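Putative major capsid protein (Cafeteriavirus-dependent mavirus, PDB 6G44) probably forms the outer shell of the virophage capsid as a double jelly-roll subunit that assembles into trimers, here in a form lacking its C-terminal domain. Local coordinates at residues C[59-64]-C[266-271]; C[140-145]-C[202-207]. One frame throughout, in Å; residues are numbered along the deposited sequence. Where two conformers were deposited one is given.

Contact 1. Residues C[59-64]-C[266-271]; sequences ITFNQP and INMLVQ
F61 has CG anti to its own carbonyl carbon (chi1 -59°), and M268 has CG anti to the backbone N, so the ring and the thioether chain cross obliquely between the two strands. M268 CB sits over the centre of one ring face, 4.0 Å from the centroid, in a CH-pi contact. The M268 chain bends at its last torsion (chi3 66°). This turns CE back to F61 CB, at 3.8 Å. SD stays oblique to the ring, 5.1 Å from its centroid, which makes a Met-aromatic contact. F61 CE1 comes to 3.5 Å from M268 N. I266 O lies at the ring edge, near its plane. The two strands belong to the N-terminal half of a double jelly-roll. Their axes are 8.6 Å apart and diverge by 36°, so side chains rather than backbone bonds join them. I59 and I266 meet tip to tip, CG2 to CG2, at 3.8 Å. I266 CG1 also rests against F61 CZ, 4.1 Å away. L75 of strand 74-84 touches both F61 and M268, while V230 of strand 222-235 packs on M268. I45 adds a further apolar contact to F61.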
loop_
_atom_site.group_PDB
_atom_site.type_symbol
_atom_site.label_atom_id
_atom_site.label_comp_id
_atom_site.label_asym_id
_atom_site.label_seq_id
_atom_site.Cartn_x
_atom_site.Cartn_y
_atom_site.Cartn_z
ATOM N N ILE C 59 -7.740 -36.214 -10.454
ATOM C CA ILE C 59 -6.442 -36.328 -9.812
ATOM C C ILE C 59 -6.696 -36.554 -8.336
ATOM O O ILE C 59 -7.485 -35.849 -7.755
ATOM C CB ILE C 59 -5.626 -35.024 -9.998
ATOM C CG1 ILE C 59 -5.335 -34.774 -11.491
ATOM C CG2 ILE C 59 -4.326 -35.079 -9.180
ATOM C CD1 ILE C 59 -5.115 -33.293 -11.829
ATOM N N THR C 60 -6.081 -37.592 -7.760
ATOM C CA THR C 60 -6.290 -37.949 -6.372
ATOM C C THR C 60 -4.983 -38.017 -5.615
ATOM O O THR C 60 -4.019 -38.682 -6.030
ATOM C CB THR C 60 -7.009 -39.308 -6.261
ATOM O OG1 THR C 60 -8.316 -39.181 -6.818
ATOM C CG2 THR C 60 -7.122 -39.741 -4.796
ATOM N N PHE C 61 -4.968 -37.314 -4.478
ATOM C CA PHE C 61 -3.913 -37.465 -3.482
ATOM C C PHE C 61 -4.470 -38.287 -2.334
ATOM O O PHE C 61 -5.585 -38.049 -1.863
ATOM C CB PHE C 61 -3.418 -36.093 -2.973
ATOM C CG PHE C 61 -2.890 -35.218 -4.059
ATOM C CD1 PHE C 61 -1.597 -35.336 -4.512
ATOM C CD2 PHE C 61 -3.736 -34.309 -4.685
ATOM C CE1 PHE C 61 -1.134 -34.563 -5.547
ATOM C CE2 PHE C 61 -3.279 -33.537 -5.721
ATOM C CZ PHE C 61 -1.974 -33.659 -6.154
ATOM N N ASN C 62 -3.695 -39.287 -1.899
ATOM C CA ASN C 62 -4.136 -40.165 -0.802
ATOM C C ASN C 62 -2.903 -40.388 0.033
ATOM O O ASN C 62 -2.020 -41.148 -0.324
ATOM C CB ASN C 62 -4.709 -41.476 -1.367
ATOM C CG ASN C 62 -5.233 -42.401 -0.291
ATOM O OD1 ASN C 62 -4.781 -42.378 0.839
ATOM N ND2 ASN C 62 -6.202 -43.240 -0.655
ATOM N N GLN C 63 -2.834 -39.669 1.146
ATOM C CA GLN C 63 -1.633 -39.680 1.966
ATOM C C GLN C 63 -1.975 -39.424 3.431
ATOM O O GLN C 63 -2.019 -38.280 3.892
ATOM C CB GLN C 63 -0.597 -38.667 1.459
ATOM C CG GLN C 63 0.701 -38.704 2.256
ATOM C CD GLN C 63 1.332 -40.077 2.177
ATOM O OE1 GLN C 63 1.855 -40.455 1.128
ATOM N NE2 GLN C 63 1.283 -40.837 3.275
ATOM N N PRO C 64 -2.183 -40.495 4.208
ATOM C CA PRO C 64 -2.283 -40.311 5.646
ATOM C C PRO C 64 -1.064 -39.544 6.210
ATOM O O PRO C 64 0.078 -39.801 5.786
ATOM C CB PRO C 64 -2.323 -41.752 6.165
ATOM C CG PRO C 64 -2.932 -42.522 5.029
ATOM C CD PRO C 64 -2.280 -41.934 3.827
ATOM N N ILE C 266 1.556 -32.456 -11.107
ATOM C CA ILE C 266 0.950 -31.811 -9.951
ATOM C C ILE C 266 1.348 -32.538 -8.680
ATOM O O ILE C 266 1.362 -33.781 -8.643
ATOM C CB ILE C 266 -0.577 -31.688 -10.105
ATOM C CG1 ILE C 266 -1.201 -30.831 -8.971
ATOM C CG2 ILE C 266 -1.238 -33.056 -10.211
ATOM C CD1 ILE C 266 -2.673 -30.564 -9.155
ATOM N N ASN C 267 1.739 -31.767 -7.662
ATOM C CA ASN C 267 2.011 -32.287 -6.321
ATOM C C ASN C 267 1.263 -31.439 -5.300
ATOM O O ASN C 267 1.006 -30.266 -5.559
ATOM C CB ASN C 267 3.511 -32.232 -6.035
ATOM C CG ASN C 267 4.320 -33.162 -6.924
ATOM O OD1 ASN C 267 3.793 -34.117 -7.486
ATOM N ND2 ASN C 267 5.614 -32.919 -7.011
ATOM N N MET C 268 0.932 -32.033 -4.162
ATOM C CA MET C 268 0.357 -31.308 -3.018
ATOM C C MET C 268 1.451 -31.098 -2.014
ATOM O O MET C 268 2.104 -32.058 -1.612
ATOM C CB MET C 268 -0.813 -32.046 -2.405
ATOM C CG MET C 268 -1.410 -31.306 -1.215
ATOM S SD MET C 268 -3.059 -31.875 -0.773
ATOM C CE MET C 268 -2.689 -33.533 -0.223
ATOM N N LEU C 269 1.682 -29.839 -1.621
ATOM C CA LEU C 269 2.757 -29.463 -0.727
ATOM C C LEU C 269 2.166 -28.968 0.569
ATOM O O LEU C 269 1.308 -28.060 0.546
ATOM C CB LEU C 269 3.616 -28.367 -1.332
ATOM C CG LEU C 269 4.664 -28.763 -2.377
ATOM C CD1 LEU C 269 4.132 -29.582 -3.546
ATOM C CD2 LEU C 269 5.403 -27.559 -2.910
ATOM N N VAL C 270 2.568 -29.553 1.692
ATOM C CA VAL C 270 2.059 -29.118 2.980
ATOM C C VAL C 270 3.044 -29.441 4.093
ATOM O O VAL C 270 3.706 -30.485 4.066
ATOM C CB VAL C 270 0.661 -29.750 3.275
ATOM C CG1 VAL C 270 0.757 -31.278 3.478
ATOM C CG2 VAL C 270 -0.069 -29.057 4.406
ATOM N N GLN C 271 3.137 -28.556 5.082
ATOM C CA GLN C 271 3.929 -28.825 6.255
ATOM C C GLN C 271 3.335 -29.955 7.097
ATOM O O GLN C 271 2.136 -30.159 7.152
ATOM C CB GLN C 271 4.046 -27.536 7.087
ATOM C CG GLN C 271 4.941 -26.468 6.449
ATOM C CD GLN C 271 4.627 -25.087 6.945
ATOM O OE1 GLN C 271 3.514 -24.608 6.758
ATOM N NE2 GLN C 271 5.613 -24.420 7.597
#

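Contact 2. Residues C[140-145]-C[202-207]; sequences ALLSPC and VDEALV
Helix 136-142 ends in an ST turn, and its serine also bonds to strand 195-205. S143, the first residue to leave helical geometry, has OG anti to its backbone N (chi1 178°). That oxygen accepts from C145 N at 3.0 Å and donates to E204 OE1 at 2.8 Å, so two bonds grip the hydroxyl. It meets the carboxylate from above its plane, 65° out. The E204 chain runs extended to reach it. The main chain adds a second link: A205 N donates to L142 O at 2.9 Å, in the carbonyl plane and fairly straight (156° at the hydrogen). E204 CA also makes a CA-H...O contact with L142 O. On one side of this polar link, L142 crosses V207 at about a right angle, with CD1 3.9 Å from V207 CG2. On the other, P144 CG rests 3.9 Å from V202 CG1, and P144 CD lies against D203 O. The buried E204 carboxylate has a second partner, as OE2 accepts from N104 ND2 of helix 102-105. R74, at the start of strand 74-84, forms a salt bridge with D203 and bonds L141 O, tying that neighbouring strand to both segments.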
loop_
_atom_site.group_PDB
_atom_site.type_symbol
_atom_site.label_atom_id
_atom_site.label_comp_id
_atom_site.label_asym_id
_atom_site.label_seq_id
_atom_site.Cartn_x
_atom_site.Cartn_y
_atom_site.Cartn_z
ATOM N N ALA C 140 -2.324 -12.308 -2.545
ATOM C CA ALA C 140 -0.967 -12.521 -3.039
ATOM C C ALA C 140 -0.272 -13.688 -2.358
ATOM O O ALA C 140 0.619 -14.273 -2.934
ATOM C CB ALA C 140 -0.119 -11.238 -2.914
ATOM N N LEU C 141 -0.669 -14.006 -1.132
ATOM C CA LEU C 141 -0.155 -15.212 -0.475
ATOM C C LEU C 141 -0.830 -16.471 -1.024
ATOM O O LEU C 141 -0.277 -17.570 -0.944
ATOM C CB LEU C 141 -0.349 -15.150 1.024
ATOM C CG LEU C 141 0.394 -14.040 1.759
ATOM C CD1 LEU C 141 0.025 -14.084 3.238
ATOM C CD2 LEU C 141 1.884 -14.170 1.582
ATOM N N LEU C 142 -2.042 -16.313 -1.539
ATOM C CA LEU C 142 -2.815 -17.417 -2.110
ATOM C C LEU C 142 -2.225 -17.871 -3.445
ATOM O O LEU C 142 -2.010 -19.077 -3.672
ATOM C CB LEU C 142 -4.278 -16.986 -2.231
ATOM C CG LEU C 142 -5.386 -18.037 -2.326
ATOM C CD1 LEU C 142 -6.733 -17.391 -2.084
ATOM C CD2 LEU C 142 -5.389 -18.719 -3.682
ATOM N N SER C 143 -1.948 -16.926 -4.341
ATOM C CA SER C 143 -1.446 -17.254 -5.683
ATOM C C SER C 143 -0.426 -16.223 -6.124
ATOM O O SER C 143 -0.597 -15.020 -5.808
ATOM C CB SER C 143 -2.596 -17.221 -6.689
ATOM O OG SER C 143 -2.183 -17.483 -8.012
ATOM N N PRO C 144 0.564 -16.626 -6.936
ATOM C CA PRO C 144 1.463 -15.662 -7.590
ATOM C C PRO C 144 0.726 -14.804 -8.616
ATOM O O PRO C 144 1.240 -13.760 -9.033
ATOM C CB PRO C 144 2.536 -16.540 -8.265
ATOM C CG PRO C 144 1.803 -17.843 -8.490
ATOM C CD PRO C 144 0.898 -18.020 -7.298
ATOM N N CYS C 145 -0.446 -15.238 -9.060
ATOM C CA CYS C 145 -1.202 -14.503 -10.073
ATOM C C CYS C 145 -2.457 -13.969 -9.410
ATOM O O CYS C 145 -3.564 -14.476 -9.648
ATOM C CB CYS C 145 -1.555 -15.458 -11.210
ATOM S SG CYS C 145 -0.089 -15.973 -12.132
ATOM N N VAL C 202 3.649 -23.195 -11.045
ATOM C CA VAL C 202 2.807 -22.353 -10.143
ATOM C C VAL C 202 2.520 -23.123 -8.870
ATOM O O VAL C 202 2.076 -24.288 -8.945
ATOM C CB VAL C 202 1.470 -21.970 -10.803
ATOM C CG1 VAL C 202 0.549 -21.234 -9.832
ATOM C CG2 VAL C 202 1.734 -21.150 -12.053
ATOM N N ASP C 203 2.716 -22.483 -7.712
ATOM C CA ASP C 203 2.463 -23.066 -6.373
ATOM C C ASP C 203 1.379 -22.180 -5.738
ATOM O O ASP C 203 1.689 -21.053 -5.316
ATOM C CB ASP C 203 3.776 -23.061 -5.563
ATOM C CG ASP C 203 3.667 -23.664 -4.170
ATOM O OD1 ASP C 203 2.566 -23.703 -3.605
ATOM O OD2 ASP C 203 4.734 -24.088 -3.604
ATOM N N GLU C 204 0.155 -22.678 -5.658
ATOM C CA GLU C 204 -1.034 -21.900 -5.256
ATOM C C GLU C 204 -1.802 -22.642 -4.146
ATOM O O GLU C 204 -1.952 -23.872 -4.194
ATOM C CB GLU C 204 -1.917 -21.697 -6.496
ATOM C CG GLU C 204 -3.195 -20.901 -6.284
ATOM C CD GLU C 204 -3.852 -20.464 -7.585
ATOM O OE1 GLU C 204 -3.116 -20.058 -8.517
ATOM O OE2 GLU C 204 -5.107 -20.531 -7.668
ATOM N N ALA C 205 -2.261 -21.929 -3.115
ATOM C CA ALA C 205 -3.065 -22.521 -2.065
ATOM C C ALA C 205 -4.367 -23.072 -2.641
ATOM O O ALA C 205 -5.017 -22.397 -3.461
ATOM C CB ALA C 205 -3.368 -21.492 -0.987
ATOM N N LEU C 206 -4.759 -24.276 -2.222
ATOM C CA LEU C 206 -6.058 -24.817 -2.618
ATOM C C LEU C 206 -7.187 -24.142 -1.856
ATOM O O LEU C 206 -7.148 -24.130 -0.621
ATOM C CB LEU C 206 -6.095 -26.317 -2.325
ATOM C CG LEU C 206 -7.393 -27.051 -2.656
ATOM C CD1 LEU C 206 -7.813 -26.911 -4.101
ATOM C CD2 LEU C 206 -7.233 -28.531 -2.293
ATOM N N VAL C 207 -8.203 -23.633 -2.582
ATOM C CA VAL C 207 -9.389 -23.016 -1.996
ATOM C C VAL C 207 -10.522 -24.030 -2.031
ATOM O O VAL C 207 -11.281 -24.129 -3.005
ATOM C CB VAL C 207 -9.748 -21.729 -2.761
ATOM C CG1 VAL C 207 -11.011 -21.074 -2.236
ATOM C CG2 VAL C 207 -8.564 -20.773 -2.684
#

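Overall arrangement
Contact 1 and contact 2 lie about 16 Å apart, centre to centre, in the N-terminal jelly roll. Along the sequence contact 2 is nested inside contact 1: 59-64 comes first, then 140-145, 202-207 and 266-271. Strand 74-84 pairs with strand 195-205 of contact 2 and with strand 258-273 of contact 1, so it lies between them. Strand 58-66 enters the same curled antiparallel sheet through strand 222-235, and helix 136-142 is attached at the end of strand 195-205. The two contacts also touch directly, L269 CD2 packing against D203 OD2 at 3.6 Å. L269 and D203 also approach a second subunit, so this part of the sheet borders a subunit interface.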